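Local coordinates for protein CAIP (Helicobacter cinaedi, PDB 5LBH) that probably oxidises and stores iron as a twelve-subunit Dps-like mini-ferritin, and acts as an antigen that promotes macrophage differentiation into foam cells in atherosclerotic inflammation, at residues Y19-V22 / H23-W27; A40-E43 / I44-F48. All coordinates share one frame; numbering follows the deposited sequence.

Overall arrangement
Two single-helix neighbourhoods illustrate how one four-helix bundle of the ferritin-like kind treats its buried and solvent-exposed sides. Contact 1 (19-22 with 23-27) lies on helix 4-28 and is almost wholly buried, at the interface with a second subunit; its chemistry is aromatic and metal-binding. Contact 2 (40-43 with 44-48) belongs to helix 34-61 and is only partly buried, with acidic and amide side chains on its exposed side. Their centres are about 9 Å apart, and the buried side chains of contact 2, Thr41 and Tyr45, pack against contact 1, so that the two helices meet beside the iron.

Contact 1 (Y19-V22 / H23-W27); sequences YVKV and HNFHW. With FE (Fe (III) ion), chain V.
Tyr19 and His23, one helical turn apart, form the tight aromatic end of this contact. The imidazole presents its CE1 edge to one face of the phenol in a T-shaped pair, with ring centroids 4.7 Å apart and planes at 70°. CE1 comes nearest to Tyr19 CZ, at 3.3 Å, toward the rim of the ring. A nearly straight hydrogen bond fixes the rotation of the imidazole: the N-H of His23 ND1 is donated to Tyr19 O at 2.9 Å, with the oxygen close to the imidazole plane while the nitrogen stands above the carbonyl plane. The backbone N of His23 reaches the same oxygen only weakly, at 3.3 Å.

One turn further along the same face, His26 binds the iron(III) ion through NE2 at 2.4 Å. Its CG is anti to the backbone N (chi1 175°), and the ring extends away from residues 19-22 toward the metal. Asp53 and Glu57 of a second subunit also bind this ion, together with a water; this is the intersubunit iron site characteristic of Dps mini-ferritins and consistent with a ferroxidase centre. Thr41 OG1, which also bonds His38 O, is probably hydrogen-bonded to His26 ND1 and would help orient the ligand from the second shell.

Lys21 brings the more solvent-facing side, although its neighbour Phe25 is buried. Here the two side chains run alongside each other, Lys21 CD lying 3.7 Å from Phe25 CZ, while Lys21 O sits over one face of the phenyl ring. Lys21 is partly exposed, and its chain bends at chi3 (-73°) before NZ forms a salt bridge with Asp99.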
loop_
_atom_site.group_PDB
_atom_site.type_symbol
_atom_site.label_atom_id
_atom_site.label_comp_id
_atom_site.label_asym_id
_atom_site.label_seq_id
_atom_site.Cartn_x
_atom_site.Cartn_y
_atom_site.Cartn_z
ATOM N N TYR A 19 10.722 2.570 -31.151
ATOM C CA TYR A 19 10.379 1.555 -30.166
ATOM C C TYR A 19 11.189 0.277 -30.379
ATOM O O TYR A 19 11.758 -0.279 -29.429
ATOM C CB TYR A 19 8.876 1.291 -30.245
ATOM C CG TYR A 19 8.354 0.195 -29.364
ATOM C CD1 TYR A 19 7.992 -1.032 -29.905
ATOM C CD2 TYR A 19 8.169 0.396 -27.991
ATOM C CE1 TYR A 19 7.498 -2.027 -29.122
ATOM C CE2 TYR A 19 7.669 -0.615 -27.184
ATOM C CZ TYR A 19 7.340 -1.825 -27.760
ATOM O OH TYR A 19 6.840 -2.847 -26.999
ATOM N N VAL A 20 11.280 -0.185 -31.629
ATOM C CA VAL A 20 12.016 -1.413 -31.906
ATOM C C VAL A 20 13.520 -1.168 -31.856
ATOM O O VAL A 20 14.271 -1.996 -31.332
ATOM C CB VAL A 20 11.572 -2.022 -33.253
ATOM C CG1 VAL A 20 12.500 -3.141 -33.658
ATOM C CG2 VAL A 20 10.156 -2.576 -33.140
ATOM N N LYS A 21 13.987 -0.034 -32.381
ATOM C CA LYS A 21 15.412 0.267 -32.297
ATOM C C LYS A 21 15.908 0.253 -30.849
ATOM O O LYS A 21 17.012 -0.232 -30.562
ATOM C CB LYS A 21 15.717 1.623 -32.919
ATOM C CG LYS A 21 17.186 1.934 -32.879
ATOM C CD LYS A 21 17.499 3.331 -33.339
ATOM C CE LYS A 21 17.360 3.539 -34.816
ATOM N NZ LYS A 21 17.806 4.941 -35.187
ATOM N N VAL A 22 15.112 0.789 -29.924
ATOM C CA VAL A 22 15.550 0.842 -28.535
ATOM C C VAL A 22 15.555 -0.554 -27.893
ATOM O O VAL A 22 16.405 -0.837 -27.045
ATOM C CB VAL A 22 14.689 1.867 -27.764
ATOM C CG1 VAL A 22 15.007 1.866 -26.265
ATOM C CG2 VAL A 22 14.887 3.252 -28.348
ATOM N N HIS A 23 14.654 -1.463 -28.300
ATOM C CA HIS A 23 14.771 -2.851 -27.839
ATOM C C HIS A 23 16.124 -3.439 -28.253
ATOM O O HIS A 23 16.769 -4.167 -27.489
ATOM C CB HIS A 23 13.626 -3.695 -28.410
ATOM C CG HIS A 23 12.365 -3.647 -27.600
ATOM N ND1 HIS A 23 11.411 -2.663 -27.769
ATOM C CD2 HIS A 23 11.867 -4.494 -26.666
ATOM C CE1 HIS A 23 10.396 -2.886 -26.951
ATOM N NE2 HIS A 23 10.647 -3.991 -26.275
ATOM N N ASN A 24 16.584 -3.097 -29.453
ATOM C CA ASN A 24 17.883 -3.552 -29.924
ATOM C C ASN A 24 19.016 -2.998 -29.051
ATOM O O ASN A 24 19.902 -3.749 -28.627
ATOM C CB ASN A 24 18.008 -3.157 -31.397
ATOM C CG ASN A 24 19.326 -3.518 -32.010
ATOM O OD1 ASN A 24 20.107 -4.273 -31.451
ATOM N ND2 ASN A 24 19.560 -3.007 -33.215
ATOM N N PHE A 25 18.993 -1.697 -28.738
ATOM C CA PHE A 25 19.960 -1.164 -27.771
ATOM C C PHE A 25 19.852 -1.880 -26.426
ATOM O O PHE A 25 20.864 -2.184 -25.778
ATOM C CB PHE A 25 19.743 0.338 -27.564
ATOM C CG PHE A 25 19.954 1.164 -28.797
ATOM C CD1 PHE A 25 20.784 0.718 -29.813
ATOM C CD2 PHE A 25 19.329 2.391 -28.935
ATOM C CE1 PHE A 25 20.982 1.483 -30.951
ATOM C CE2 PHE A 25 19.527 3.168 -30.062
ATOM C CZ PHE A 25 20.356 2.712 -31.078
ATOM N N HIS A 26 18.621 -2.144 -25.996
ATOM C CA HIS A 26 18.360 -2.784 -24.715
ATOM C C HIS A 26 18.961 -4.186 -24.653
ATOM O O HIS A 26 19.486 -4.596 -23.615
ATOM C CB HIS A 26 16.848 -2.801 -24.502
ATOM C CG HIS A 26 16.399 -3.538 -23.286
ATOM N ND1 HIS A 26 16.628 -3.085 -22.002
ATOM C CD2 HIS A 26 15.682 -4.681 -23.161
ATOM C CE1 HIS A 26 16.088 -3.927 -21.142
ATOM N NE2 HIS A 26 15.509 -4.903 -21.818
ATOM N N TRP A 27 18.892 -4.935 -25.756
ATOM C CA TRP A 27 19.351 -6.321 -25.785
ATOM C C TRP A 27 20.862 -6.453 -26.002
ATOM O O TRP A 27 21.470 -7.413 -25.515
ATOM C CB TRP A 27 18.642 -7.085 -26.901
ATOM C CG TRP A 27 17.170 -7.195 -26.778
ATOM C CD1 TRP A 27 16.447 -7.333 -25.628
ATOM C CD2 TRP A 27 16.223 -7.219 -27.858
ATOM N NE1 TRP A 27 15.105 -7.423 -25.923
ATOM C CE2 TRP A 27 14.939 -7.358 -27.283
ATOM C CE3 TRP A 27 16.337 -7.120 -29.251
ATOM C CZ2 TRP A 27 13.775 -7.395 -28.049
ATOM C CZ3 TRP A 27 15.191 -7.156 -30.015
ATOM C CH2 TRP A 27 13.916 -7.293 -29.413
HETATM FE FE FE V . 14.308 -6.912 -21.243
HETATM O O HOH W 1 14.730 -7.562 -18.782
#

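Contact 2 (A40-E43 / I44-F48); sequences ATQE and IYEQF
Gln42 lies against the phenol of Tyr45, three residues further along helix 34-61. Gln42 CA makes a CH-pi contact over the ring face, 3.9 Å from the centroid of the Tyr45 ring, Gln42 O also lies over the ring, and Gln42 CG approaches Tyr45 OH to 3.3 Å. Tyr45 owes this position to a chi1 of 67°, which sets CG between the backbone N and the carbonyl carbon and folds the ring back over the preceding turn. Ile44 CG1 lies 3.3 Å from Ala40 O.

The hydrogen bonds are the regular helical ones, from Ile44 N to Ala40 O at 2.9 Å through to Gln47 N to Glu43 O at 3.1 Å.

Among the charged and amide groups, Gln42 OE1 and Glu46 OE2 are 3.4 Å apart, two acceptors with no bond between them; the amide and carboxylate planes are 35° apart. Glu43 instead forms a salt bridge with Lys39.

Within the ferritin-like bundle, Tyr45 turns inward to helix 4-28, stacking on His23 and meeting His26 edge-to-face, and its side chain comes within about 4 Å of the bound iron. Ile44 reaches both Phe18 of that helix and Tyr100 of helix 89-116.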
loop_
_atom_site.group_PDB
_atom_site.type_symbol
_atom_site.label_atom_id
_atom_site.label_comp_id
_atom_site.label_asym_id
_atom_site.label_seq_id
_atom_site.Cartn_x
_atom_site.Cartn_y
_atom_site.Cartn_z
ATOM N N ALA A 40 17.770 1.802 -18.531
ATOM C CA ALA A 40 17.336 3.068 -19.119
ATOM C C ALA A 40 16.646 2.836 -20.458
ATOM O O ALA A 40 15.580 3.402 -20.722
ATOM C CB ALA A 40 18.511 4.029 -19.270
ATOM N N THR A 41 17.234 1.999 -21.319
ATOM C CA THR A 41 16.585 1.707 -22.592
ATOM C C THR A 41 15.204 1.085 -22.379
ATOM O O THR A 41 14.293 1.287 -23.194
ATOM C CB THR A 41 17.451 0.778 -23.452
ATOM O OG1 THR A 41 17.759 -0.405 -22.717
ATOM C CG2 THR A 41 18.742 1.462 -23.856
ATOM N N GLN A 42 15.023 0.312 -21.306
ATOM C CA GLN A 42 13.702 -0.274 -21.107
ATOM C C GLN A 42 12.683 0.804 -20.737
ATOM O O GLN A 42 11.547 0.797 -21.223
ATOM C CB GLN A 42 13.725 -1.347 -20.033
ATOM C CG GLN A 42 12.342 -1.950 -19.885
ATOM C CD GLN A 42 12.162 -2.794 -18.651
ATOM O OE1 GLN A 42 11.659 -2.312 -17.643
ATOM N NE2 GLN A 42 12.608 -4.052 -18.706
ATOM N N GLU A 43 13.083 1.750 -19.892
ATOM C CA GLU A 43 12.219 2.879 -19.576
ATOM C C GLU A 43 11.887 3.710 -20.813
ATOM O O GLU A 43 10.762 4.205 -20.953
ATOM C CB GLU A 43 12.887 3.745 -18.512
ATOM C CG GLU A 43 13.021 3.038 -17.193
ATOM C CD GLU A 43 13.713 3.898 -16.164
ATOM O OE1 GLU A 43 13.407 3.742 -14.958
ATOM O OE2 GLU A 43 14.560 4.734 -16.565
ATOM N N ILE A 44 12.852 3.871 -21.722
ATOM C CA ILE A 44 12.631 4.681 -22.917
ATOM C C ILE A 44 11.639 4.010 -23.865
ATOM O O ILE A 44 10.737 4.662 -24.399
ATOM C CB ILE A 44 13.962 4.988 -23.612
ATOM C CG1 ILE A 44 14.837 5.893 -22.734
ATOM C CG2 ILE A 44 13.729 5.538 -25.015
ATOM C CD1 ILE A 44 16.199 6.210 -23.364
ATOM N N TYR A 45 11.793 2.714 -24.127
ATOM C CA TYR A 45 10.847 2.157 -25.084
ATOM C C TYR A 45 9.442 2.045 -24.500
ATOM O O TYR A 45 8.475 2.067 -25.264
ATOM C CB TYR A 45 11.345 0.814 -25.666
ATOM C CG TYR A 45 11.461 -0.428 -24.782
ATOM C CD1 TYR A 45 10.340 -1.013 -24.171
ATOM C CD2 TYR A 45 12.695 -1.083 -24.638
ATOM C CE1 TYR A 45 10.456 -2.184 -23.387
ATOM C CE2 TYR A 45 12.817 -2.246 -23.882
ATOM C CZ TYR A 45 11.698 -2.789 -23.255
ATOM O OH TYR A 45 11.840 -3.942 -22.515
ATOM N N GLU A 46 9.301 1.986 -23.173
ATOM C CA GLU A 46 7.966 1.995 -22.581
ATOM C C GLU A 46 7.323 3.371 -22.689
ATOM O O GLU A 46 6.109 3.469 -22.890
ATOM C CB GLU A 46 8.024 1.555 -21.111
ATOM C CG GLU A 46 8.243 0.045 -20.915
ATOM C CD GLU A 46 8.582 -0.361 -19.461
ATOM O OE1 GLU A 46 8.752 0.525 -18.583
ATOM O OE2 GLU A 46 8.717 -1.582 -19.204
ATOM N N GLN A 47 8.126 4.441 -22.648
ATOM C CA GLN A 47 7.565 5.777 -22.796
ATOM C C GLN A 47 7.144 6.052 -24.236
ATOM O O GLN A 47 6.098 6.675 -24.461
ATOM C CB GLN A 47 8.585 6.835 -22.348
ATOM C CG GLN A 47 8.828 6.898 -20.849
ATOM C CD GLN A 47 7.671 7.566 -20.098
ATOM O OE1 GLN A 47 6.973 6.919 -19.307
ATOM N NE2 GLN A 47 7.471 8.864 -20.337
ATOM N N PHE A 48 7.885 5.522 -25.217
ATOM C CA PHE A 48 7.499 5.676 -26.611
ATOM C C PHE A 48 6.383 4.728 -27.020
ATOM O O PHE A 48 5.681 5.021 -27.990
ATOM C CB PHE A 48 8.720 5.532 -27.525
ATOM C CG PHE A 48 9.476 6.824 -27.687
ATOM C CD1 PHE A 48 10.427 7.217 -26.747
ATOM C CD2 PHE A 48 9.186 7.677 -28.740
ATOM C CE1 PHE A 48 11.098 8.423 -26.879
ATOM C CE2 PHE A 48 9.858 8.883 -28.888
ATOM C CZ PHE A 48 10.812 9.257 -27.956
#